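Local coordinates for DNA polymerase II large subunit (Pyrococcus horikoshii, PDB 7OEC), which is a mini-intein domain that interrupts a replicative archaeal DNA polymerase and probably excises itself by protein splicing, joining its flanking sequences, at residues V52-P57 with K154-V159. The protein carries 2 engineered substitutions. Sequence-based numbering, arbitrary orientation. Where two conformers were deposited one is given.
Sequences VYSFNP and KKYHTV
S54 and F55 meet T158 through two side-chain-to-backbone hydrogen bonds, one donated from each segment, a worked example of hydroxyls joining strands that do not pair as a ladder. T158 OG1 donates to F55 O at 2.7 Å and, in the conformer given, S54 OG donates to T158 O at 2.8 Å. S54 OG comes in closer to the line of the T158 C=O bond (151° at the oxygen), T158 OG1 more from the side of the F55 carbonyl (122°); both donors lie somewhat out of the carbonyl plane. T158 holds OG1 between its own backbone N and carbonyl carbon (chi1 56°), which turns the hydroxyl to strand 50-56, where F55 N also lies 2.9 Å from OG1. The same T158 carbonyl is approached by S54 CA, 3.5 Å from T158 O, in a weak CA-H...O contact.

Flanking this polar centre, Y156 sets its CB 3.9 Å from S54 CB, and its ring crosses the N56 amide obliquely, with N56 CG 3.7 Å from Y156 CE1. N56 OD1 accepts a hydrogen bond from E58 N, which would hold the amide beside the ring, while K155 CG lies over the centre of one ring face. At the other end V52 CG2 and V159 CG1 make an apolar contact, with I11 touching both valines.

Further out, strand 50-56 hydrogen-bonds to strands 10-15 and 61-74 in the larger sheet of the intein fold, whereas 158-161 pairs with 165-168, the C-terminal hairpin. The chemistry implies that this hairpin is fastened to the sheet chiefly by the T158 hydroxyl on the F55 carbonyl; where S54 adopts the conformer given, its hydroxyl returns the bond, and the backbone oxygens of two buried residues, F55 and T158, each gain a donor.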
loop_
_atom_site.group_PDB
_atom_site.type_symbol
_atom_site.label_atom_id
_atom_site.label_comp_id
_atom_site.label_asym_id
_atom_site.label_seq_id
_atom_site.Cartn_x
_atom_site.Cartn_y
_atom_site.Cartn_z
ATOM N N VAL A 52 0.877 2.792 11.528
ATOM C CA VAL A 52 0.278 2.736 10.207
ATOM C C VAL A 52 -1.180 2.345 10.352
ATOM O O VAL A 52 -1.544 1.546 11.226
ATOM C CB VAL A 52 1.085 1.796 9.289
ATOM C CG1 VAL A 52 1.016 0.338 9.725
ATOM C CG2 VAL A 52 0.594 1.931 7.873
ATOM N N TYR A 53 -2.038 2.953 9.541
ATOM C CA TYR A 53 -3.419 2.504 9.511
ATOM C C TYR A 53 -3.574 1.278 8.617
ATOM O O TYR A 53 -3.089 1.218 7.485
ATOM C CB TYR A 53 -4.300 3.615 8.996
ATOM C CG TYR A 53 -4.595 4.730 9.988
ATOM C CD1 TYR A 53 -5.695 4.666 10.804
ATOM C CD2 TYR A 53 -3.809 5.850 10.057
ATOM C CE1 TYR A 53 -5.997 5.666 11.655
ATOM C CE2 TYR A 53 -4.103 6.879 10.918
ATOM C CZ TYR A 53 -5.204 6.776 11.719
ATOM O OH TYR A 53 -5.586 7.750 12.608
ATOM N N SER A 54 -4.240 0.292 9.144
ATOM C CA SER A 54 -4.463 -0.957 8.440
ATOM C C SER A 54 -5.953 -1.232 8.411
ATOM O O SER A 54 -6.750 -0.577 9.068
ATOM C CB SER A 54 -3.763 -2.160 9.105
ATOM O OG SER A 54 -2.365 -2.042 9.068
ATOM N N PHE A 55 -6.326 -2.212 7.630
ATOM C CA PHE A 55 -7.695 -2.678 7.581
ATOM C C PHE A 55 -7.694 -4.118 8.071
ATOM O O PHE A 55 -6.921 -4.950 7.570
ATOM C CB PHE A 55 -8.260 -2.589 6.160
ATOM C CG PHE A 55 -9.750 -2.680 6.107
ATOM C CD1 PHE A 55 -10.392 -3.863 5.770
ATOM C CD2 PHE A 55 -10.522 -1.578 6.463
ATOM C CE1 PHE A 55 -11.773 -3.917 5.762
ATOM C CE2 PHE A 55 -11.902 -1.644 6.460
ATOM C CZ PHE A 55 -12.524 -2.802 6.098
ATOM N N ASN A 56 -8.530 -4.391 9.081
ATOM C CA ASN A 56 -8.679 -5.712 9.653
ATOM C C ASN A 56 -9.847 -6.385 8.953
ATOM O O ASN A 56 -11.023 -6.051 9.231
ATOM C CB ASN A 56 -8.944 -5.645 11.142
ATOM C CG ASN A 56 -9.168 -6.989 11.702
ATOM O OD1 ASN A 56 -9.012 -7.993 10.996
ATOM N ND2 ASN A 56 -9.491 -7.052 12.973
ATOM N N PRO A 57 -9.559 -7.314 8.035
ATOM C CA PRO A 57 -10.652 -7.936 7.284
ATOM C C PRO A 57 -11.506 -8.835 8.138
ATOM O O PRO A 57 -12.632 -9.134 7.745
ATOM C CB PRO A 57 -9.928 -8.731 6.199
ATOM C CG PRO A 57 -8.575 -9.113 6.857
ATOM C CD PRO A 57 -8.231 -7.891 7.689
ATOM N N LYS A 154 2.779 -4.694 11.480
ATOM C CA LYS A 154 2.595 -5.790 12.416
ATOM C C LYS A 154 1.172 -6.339 12.318
ATOM O O LYS A 154 0.204 -5.587 12.319
ATOM C CB LYS A 154 2.862 -5.264 13.827
ATOM C CG LYS A 154 2.835 -6.315 14.935
ATOM C CD LYS A 154 4.202 -6.416 15.620
ATOM C CE LYS A 154 4.204 -7.338 16.809
ATOM N NZ LYS A 154 5.374 -6.993 17.717
ATOM N N LYS A 155 1.043 -7.653 12.208
ATOM C CA LYS A 155 -0.239 -8.363 12.306
ATOM C C LYS A 155 -1.128 -8.368 11.051
ATOM O O LYS A 155 -1.379 -9.423 10.459
ATOM C CB LYS A 155 -1.037 -7.935 13.564
ATOM C CG LYS A 155 -2.257 -8.797 13.828
ATOM C CD LYS A 155 -2.870 -8.499 15.197
ATOM C CE LYS A 155 -4.203 -9.169 15.331
ATOM N N TYR A 156 -1.637 -7.225 10.628
ATOM C CA TYR A 156 -2.684 -7.198 9.600
ATOM C C TYR A 156 -2.180 -7.210 8.152
ATOM O O TYR A 156 -2.836 -7.734 7.230
ATOM C CB TYR A 156 -3.520 -5.938 9.830
ATOM C CG TYR A 156 -4.133 -5.892 11.194
ATOM C CD1 TYR A 156 -5.149 -6.758 11.547
ATOM C CD2 TYR A 156 -3.633 -5.062 12.154
ATOM C CE1 TYR A 156 -5.657 -6.745 12.803
ATOM C CE2 TYR A 156 -4.113 -5.077 13.398
ATOM C CZ TYR A 156 -5.146 -5.891 13.719
ATOM O OH TYR A 156 -5.651 -5.853 14.997
ATOM N N HIS A 157 -1.027 -6.619 7.937
ATOM C CA HIS A 157 -0.371 -6.619 6.634
ATOM C C HIS A 157 -1.208 -5.998 5.527
ATOM O O HIS A 157 -1.035 -6.337 4.357
ATOM C CB HIS A 157 0.132 -8.002 6.200
ATOM C CG HIS A 157 0.933 -8.714 7.243
ATOM N ND1 HIS A 157 1.869 -8.101 8.060
ATOM C CD2 HIS A 157 0.886 -10.004 7.639
ATOM C CE1 HIS A 157 2.382 -8.996 8.888
ATOM N NE2 HIS A 157 1.768 -10.148 8.681
ATOM N N THR A 158 -2.057 -5.042 5.879
ATOM C CA THR A 158 -2.776 -4.215 4.926
ATOM C C THR A 158 -2.476 -2.758 5.243
ATOM O O THR A 158 -2.044 -2.417 6.350
ATOM C CB THR A 158 -4.261 -4.466 5.030
ATOM O OG1 THR A 158 -4.650 -4.235 6.363
ATOM C CG2 THR A 158 -4.591 -5.899 4.717
ATOM N N VAL A 159 -2.664 -1.918 4.230
ATOM C CA VAL A 159 -2.344 -0.504 4.297
ATOM C C VAL A 159 -3.412 0.234 3.503
ATOM O O VAL A 159 -4.181 -0.357 2.731
ATOM C CB VAL A 159 -0.933 -0.196 3.747
ATOM C CG1 VAL A 159 0.159 -0.815 4.612
ATOM C CG2 VAL A 159 -0.765 -0.702 2.330
#